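Local structure of alpha-1,6-mannanase (Bacteroides thetaiotaomicron, 4V1S) at residues F174-E179 with A206-S211; G186-E191 with L196-N201. The protein belongs to glycoside hydrolase family 76 and probably hydrolyses alpha-1,6-linked mannan, serving polysaccharide utilisation in this gut bacterium. All blocks are in the same frame, centred on the assembly; numbering follows the deposited sequence.

Contact 1. Residues F174-E179 with A206-S211; sequences FSLSGE and AVTMLS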
loop_
_atom_site.group_PDB
_atom_site.type_symbol
_atom_site.label_atom_id
_atom_site.label_comp_id
_atom_site.label_asym_id
_atom_site.label_seq_id
_atom_site.Cartn_x
_atom_site.Cartn_y
_atom_site.Cartn_z
ATOM N N PHE A 174 1.026 -10.936 -13.085
ATOM C CA PHE A 174 1.709 -11.825 -12.189
ATOM C C PHE A 174 0.846 -12.174 -10.994
ATOM O O PHE A 174 0.698 -13.350 -10.642
ATOM C CB PHE A 174 3.083 -11.315 -11.765
ATOM C CG PHE A 174 3.841 -12.319 -10.930
ATOM C CD1 PHE A 174 4.396 -13.429 -11.523
ATOM C CD2 PHE A 174 3.865 -12.239 -9.553
ATOM C CE1 PHE A 174 5.013 -14.406 -10.755
ATOM C CE2 PHE A 174 4.481 -13.198 -8.785
ATOM C CZ PHE A 174 5.065 -14.285 -9.387
ATOM N N SER A 175 0.297 -11.168 -10.340
ATOM C CA SER A 175 -0.576 -11.430 -9.168
ATOM C C SER A 175 -1.732 -12.372 -9.564
ATOM O O SER A 175 -2.107 -13.293 -8.820
ATOM C CB SER A 175 -1.124 -10.134 -8.589
ATOM O OG SER A 175 -0.102 -9.298 -8.093
ATOM N N LEU A 176 -2.327 -12.113 -10.729
ATOM C CA LEU A 176 -3.467 -12.933 -11.152
ATOM C C LEU A 176 -3.077 -14.377 -11.491
ATOM O O LEU A 176 -3.933 -15.294 -11.424
ATOM C CB LEU A 176 -4.191 -12.293 -12.345
ATOM C CG LEU A 176 -5.032 -11.076 -12.002
ATOM C CD1 LEU A 176 -5.393 -10.316 -13.275
ATOM C CD2 LEU A 176 -6.292 -11.406 -11.205
ATOM N N SER A 177 -1.788 -14.602 -11.780
ATOM C CA SER A 177 -1.324 -15.947 -12.074
ATOM C C SER A 177 -1.250 -16.750 -10.757
ATOM O O SER A 177 -1.111 -17.978 -10.789
ATOM C CB SER A 177 0.047 -15.967 -12.760
ATOM O OG SER A 177 1.136 -15.674 -11.871
ATOM N N GLY A 178 -1.355 -16.073 -9.602
ATOM C CA GLY A 178 -1.348 -16.798 -8.317
ATOM C C GLY A 178 -2.734 -17.267 -7.884
ATOM O O GLY A 178 -2.875 -17.888 -6.842
ATOM N N GLU A 179 -3.740 -16.947 -8.664
ATOM C CA GLU A 179 -5.126 -17.381 -8.431
ATOM C C GLU A 179 -5.366 -18.731 -9.108
ATOM O O GLU A 179 -5.040 -18.937 -10.281
ATOM C CB GLU A 179 -6.139 -16.386 -9.028
ATOM C CG GLU A 179 -7.577 -16.662 -8.621
ATOM C CD GLU A 179 -8.632 -15.857 -9.355
ATOM O OE1 GLU A 179 -8.283 -15.025 -10.229
ATOM O OE2 GLU A 179 -9.835 -16.040 -9.032
ATOM N N ALA A 206 -6.671 -8.617 -1.706
ATOM C CA ALA A 206 -7.007 -7.202 -1.587
ATOM C C ALA A 206 -6.217 -6.298 -2.528
ATOM O O ALA A 206 -6.798 -5.433 -3.218
ATOM C CB ALA A 206 -6.863 -6.766 -0.128
ATOM N N VAL A 207 -4.907 -6.471 -2.600
ATOM C CA VAL A 207 -4.137 -5.643 -3.518
ATOM C C VAL A 207 -4.422 -6.026 -4.984
ATOM O O VAL A 207 -4.350 -5.193 -5.893
ATOM C CB VAL A 207 -2.614 -5.661 -3.262
ATOM C CG1 VAL A 207 -2.310 -5.091 -1.894
ATOM C CG2 VAL A 207 -1.977 -7.033 -3.455
ATOM N N THR A 208 -4.729 -7.304 -5.231
ATOM C CA THR A 208 -5.074 -7.708 -6.579
ATOM C C THR A 208 -6.441 -7.104 -6.988
ATOM O O THR A 208 -6.586 -6.604 -8.103
ATOM C CB THR A 208 -5.023 -9.231 -6.717
ATOM O OG1 THR A 208 -3.732 -9.705 -6.419
ATOM C CG2 THR A 208 -5.377 -9.700 -8.096
ATOM N N MET A 209 -7.422 -7.125 -6.080
ATOM C CA MET A 209 -8.677 -6.486 -6.335
ATOM C C MET A 209 -8.539 -4.999 -6.631
ATOM O O MET A 209 -9.119 -4.497 -7.595
ATOM C CB MET A 209 -9.647 -6.666 -5.161
ATOM C CG MET A 209 -10.198 -8.092 -5.037
ATOM S SD MET A 209 -10.935 -8.474 -3.426
ATOM C CE MET A 209 -11.985 -7.044 -3.197
ATOM N N LEU A 210 -7.762 -4.293 -5.822
ATOM C CA LEU A 210 -7.619 -2.868 -6.018
ATOM C C LEU A 210 -6.921 -2.591 -7.356
ATOM O O LEU A 210 -7.330 -1.704 -8.096
ATOM C CB LEU A 210 -6.886 -2.212 -4.844
ATOM C CG LEU A 210 -6.794 -0.691 -4.960
ATOM C CD1 LEU A 210 -8.172 -0.037 -5.045
ATOM C CD2 LEU A 210 -6.046 -0.114 -3.779
ATOM N N SER A 211 -5.885 -3.362 -7.663
ATOM C CA SER A 211 -5.172 -3.231 -8.934
ATOM C C SER A 211 -6.115 -3.470 -10.112
ATOM O O SER A 211 -6.112 -2.718 -11.102
ATOM C CB SER A 211 -4.009 -4.218 -9.010
ATOM O OG SER A 211 -3.003 -3.956 -8.047
#
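T208 of helix 202-219 fits its branched side chain against S175 and L176, in the last turn of helix 162-177. Family 76 enzymes are built on an (alpha/alpha)6 barrel, and here two of its helices come nearest at two small residues, S175 and T208, with L176 CD2 closing against T208 CG2. The CA atoms of S175 and T208 are 6.4 Å apart. This is the tight part: S175 CB lies 3.4 Å from T208 OG1, while T208 CG2 meets L176 CD2 at 3.7 Å, the leucine bringing one methyl branch obliquely across the threonine. The T208 side chain is turned with OG1 beside its own backbone N and CG2 anti to it (chi1 -60° for OG1), which gives each branch a different neighbour on the facing helix. The polar ends are spent elsewhere: S175 OG bonds to Y142 O, and T208 OG1 to C204 O, one turn back in its own helix. I231 of helix 222-239 also packs on T208, which is buried. Away from this seam 174-179 is looser. S177 is exposed and turns its OG back to F174 O (2.7 Å), in the carbonyl plane and on a lone pair, while the chain continues through G178 to E179, whose carboxylate pairs with R230. On the facing helix S211 OG bonds to V207 O (2.8 Å), tilted from the carbonyl plane, and S211 N reaches the same oxygen from the opposite face. The hydroxyls are thus satisfied by backbone carbonyls, leaving contacts made through carbon atoms to join the two segments.

Contact 2. Residues G186-E191 with L196-N201; sequences GIYFQE and LPVQKN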
loop_
_atom_site.group_PDB
_atom_site.type_symbol
_atom_site.label_atom_id
_atom_site.label_comp_id
_atom_site.label_asym_id
_atom_site.label_seq_id
_atom_site.Cartn_x
_atom_site.Cartn_y
_atom_site.Cartn_z
ATOM N N GLY A 186 -8.961 -17.617 -4.562
ATOM C CA GLY A 186 -7.939 -16.920 -3.791
ATOM C C GLY A 186 -6.555 -17.081 -4.382
ATOM O O GLY A 186 -6.343 -17.825 -5.359
ATOM N N ILE A 187 -5.621 -16.361 -3.781
ATOM C CA ILE A 187 -4.279 -16.176 -4.332
ATOM C C ILE A 187 -3.245 -16.543 -3.266
ATOM O O ILE A 187 -3.325 -16.098 -2.130
ATOM C CB ILE A 187 -4.095 -14.722 -4.827
ATOM C CG1 ILE A 187 -5.076 -14.447 -5.964
ATOM C CG2 ILE A 187 -2.641 -14.424 -5.266
ATOM C CD1 ILE A 187 -5.137 -13.001 -6.417
ATOM N N TYR A 188 -2.263 -17.355 -3.673
ATOM C CA TYR A 188 -1.187 -17.761 -2.809
ATOM C C TYR A 188 -0.393 -16.566 -2.327
ATOM O O TYR A 188 -0.274 -15.568 -3.027
ATOM C CB TYR A 188 -0.227 -18.720 -3.526
ATOM C CG TYR A 188 -0.856 -19.976 -4.036
ATOM C CD1 TYR A 188 -1.071 -21.074 -3.201
ATOM C CD2 TYR A 188 -1.247 -20.061 -5.362
ATOM C CE1 TYR A 188 -1.663 -22.221 -3.697
ATOM C CE2 TYR A 188 -1.834 -21.205 -5.855
ATOM C CZ TYR A 188 -2.038 -22.271 -5.016
ATOM O OH TYR A 188 -2.620 -23.396 -5.515
ATOM N N PHE A 189 0.229 -16.689 -1.153
ATOM C CA PHE A 189 1.137 -15.655 -0.736
ATOM C C PHE A 189 2.295 -15.474 -1.695
ATOM O O PHE A 189 2.616 -14.356 -2.050
ATOM C CB PHE A 189 1.688 -16.010 0.649
ATOM C CG PHE A 189 2.556 -14.948 1.272
ATOM C CD1 PHE A 189 2.106 -13.635 1.383
ATOM C CD2 PHE A 189 3.856 -15.249 1.687
ATOM C CE1 PHE A 189 2.917 -12.659 1.926
ATOM C CE2 PHE A 189 4.670 -14.269 2.256
ATOM C CZ PHE A 189 4.203 -12.971 2.363
ATOM N N GLN A 190 2.928 -16.595 -2.069
ATOM C CA GLN A 190 4.170 -16.532 -2.805
ATOM C C GLN A 190 4.360 -17.671 -3.821
ATOM O O GLN A 190 3.640 -18.691 -3.808
ATOM C CB GLN A 190 5.326 -16.484 -1.872
ATOM C CG GLN A 190 5.619 -17.797 -1.194
ATOM C CD GLN A 190 6.751 -17.660 -0.194
ATOM O OE1 GLN A 190 7.880 -17.252 -0.525
ATOM N NE2 GLN A 190 6.455 -17.989 1.032
ATOM N N GLU A 191 5.302 -17.445 -4.720
ATOM C CA GLU A 191 5.493 -18.300 -5.897
ATOM C C GLU A 191 6.284 -19.543 -5.516
ATOM O O GLU A 191 6.038 -20.637 -6.048
ATOM C CB GLU A 191 6.220 -17.526 -6.992
ATOM C CG GLU A 191 6.467 -18.321 -8.264
ATOM C CD GLU A 191 7.212 -17.496 -9.299
ATOM O OE1 GLU A 191 8.189 -16.767 -8.919
ATOM O OE2 GLU A 191 6.829 -17.594 -10.484
ATOM N N LEU A 196 7.391 -21.120 4.876
ATOM C CA LEU A 196 5.986 -20.898 5.212
ATOM C C LEU A 196 5.117 -21.999 4.676
ATOM O O LEU A 196 5.309 -22.446 3.538
ATOM C CB LEU A 196 5.471 -19.601 4.602
ATOM C CG LEU A 196 5.972 -18.311 5.233
ATOM C CD1 LEU A 196 5.378 -17.152 4.451
ATOM C CD2 LEU A 196 5.605 -18.201 6.713
ATOM N N PRO A 197 4.114 -22.405 5.466
ATOM C CA PRO A 197 3.178 -23.371 4.895
ATOM C C PRO A 197 2.402 -22.766 3.717
ATOM O O PRO A 197 2.126 -21.558 3.702
ATOM C CB PRO A 197 2.242 -23.715 6.067
ATOM C CG PRO A 197 2.431 -22.640 7.076
ATOM C CD PRO A 197 3.743 -21.972 6.828
ATOM N N VAL A 198 2.061 -23.603 2.748
ATOM C CA VAL A 198 1.331 -23.148 1.570
ATOM C C VAL A 198 -0.012 -22.557 2.043
ATOM O O VAL A 198 -0.771 -23.180 2.784
ATOM C CB VAL A 198 1.110 -24.279 0.545
ATOM C CG1 VAL A 198 0.322 -23.782 -0.664
ATOM C CG2 VAL A 198 2.437 -24.851 0.079
ATOM N N GLN A 199 -0.308 -21.352 1.578
ATOM C CA GLN A 199 -1.453 -20.607 2.077
ATOM C C GLN A 199 -1.888 -19.561 1.075
ATOM O O GLN A 199 -1.098 -19.138 0.216
ATOM C CB GLN A 199 -1.115 -19.957 3.425
ATOM C CG GLN A 199 0.080 -19.017 3.366
ATOM C CD GLN A 199 0.538 -18.592 4.729
ATOM O OE1 GLN A 199 1.272 -19.324 5.431
ATOM N NE2 GLN A 199 0.105 -17.418 5.133
ATOM N N LYS A 200 -3.152 -19.161 1.206
ATOM C CA LYS A 200 -3.747 -18.076 0.429
ATOM C C LYS A 200 -4.169 -16.975 1.388
ATOM O O LYS A 200 -4.669 -17.235 2.472
ATOM C CB LYS A 200 -4.923 -18.574 -0.436
ATOM C CG LYS A 200 -4.463 -19.567 -1.486
ATOM C CD LYS A 200 -5.550 -19.879 -2.481
ATOM C CE LYS A 200 -4.997 -20.614 -3.702
ATOM N NZ LYS A 200 -6.010 -20.682 -4.798
ATOM N N ASN A 201 -3.941 -15.737 0.976
ATOM C CA ASN A 201 -3.829 -14.605 1.910
ATOM C C ASN A 201 -4.725 -13.430 1.510
ATOM O O ASN A 201 -4.856 -13.084 0.332
ATOM C CB ASN A 201 -2.351 -14.136 1.990
ATOM C CG ASN A 201 -1.442 -15.213 2.532
ATOM O OD1 ASN A 201 -0.857 -15.077 3.626
ATOM N ND2 ASN A 201 -1.348 -16.305 1.801
HETATM O O HOH W 1 -6.200 -14.686 -1.599
#
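K200 sets CG beside its backbone N (chi1 -64°) and runs extended from there, while Y188 (chi1 -59°) holds its ring where the lysine passes over one face. The backbones between them form a single antiparallel beta bridge, Y188 and K200 being the non-hydrogen-bonded pair; the bonds fall to N201 N with I187 O (3.2 Å) and F189 N with Q199 O (3.1 Å). This joins the loop after helix 162-177 to strand 199-201, which also pairs with strand 246-252. K200 CE sits over the ring centre in a CH-pi contact, 3.7 Å from the Y188 centroid, and NZ adds a cation-pi contact. NZ reaches G186 O at 2.9 Å, from above the carbonyl plane, and is gripped by the D180 carboxylate, which also takes Y188 OH, and by V182 O and G185 O. A methionine here would probably leave D180 without its positive mate and the carbonyls of the loop without their shared donor. G186 calls for glycine, since at its backbone angles a CB would jam against G185 O and come tight against K200 CD. Next along the strand, N201 ND2 lies 3.3 Å from F189 CB; Q199 NE2 and a glycerol, probably from the crystallisation liquor, both bond to N201 OD1. Water 1 accepts from I187 N and donates to N201 O, 2.8 Å from each.

Helix 162-177 runs first, and its last turn with the residues following it supplies 174-179 to contact 1. The chain then leaves the helical body in a long loop, from which 186-191 is met by 196-201 after four intervening residues, so contact 2 closes a short excursion. Strand 199-201 leads directly into helix 202-219, whose 206-211 completes contact 1. Contact 2 is therefore nested inside the loop that contact 1 closes, their centres about 12 Å apart. They also touch: Y188 N probably hydrogen-bonds to G178 O at 3.3 Å, and I187 CD1 packs on T208 OG1. Together they tie two successive helices to the loop and strand connecting them.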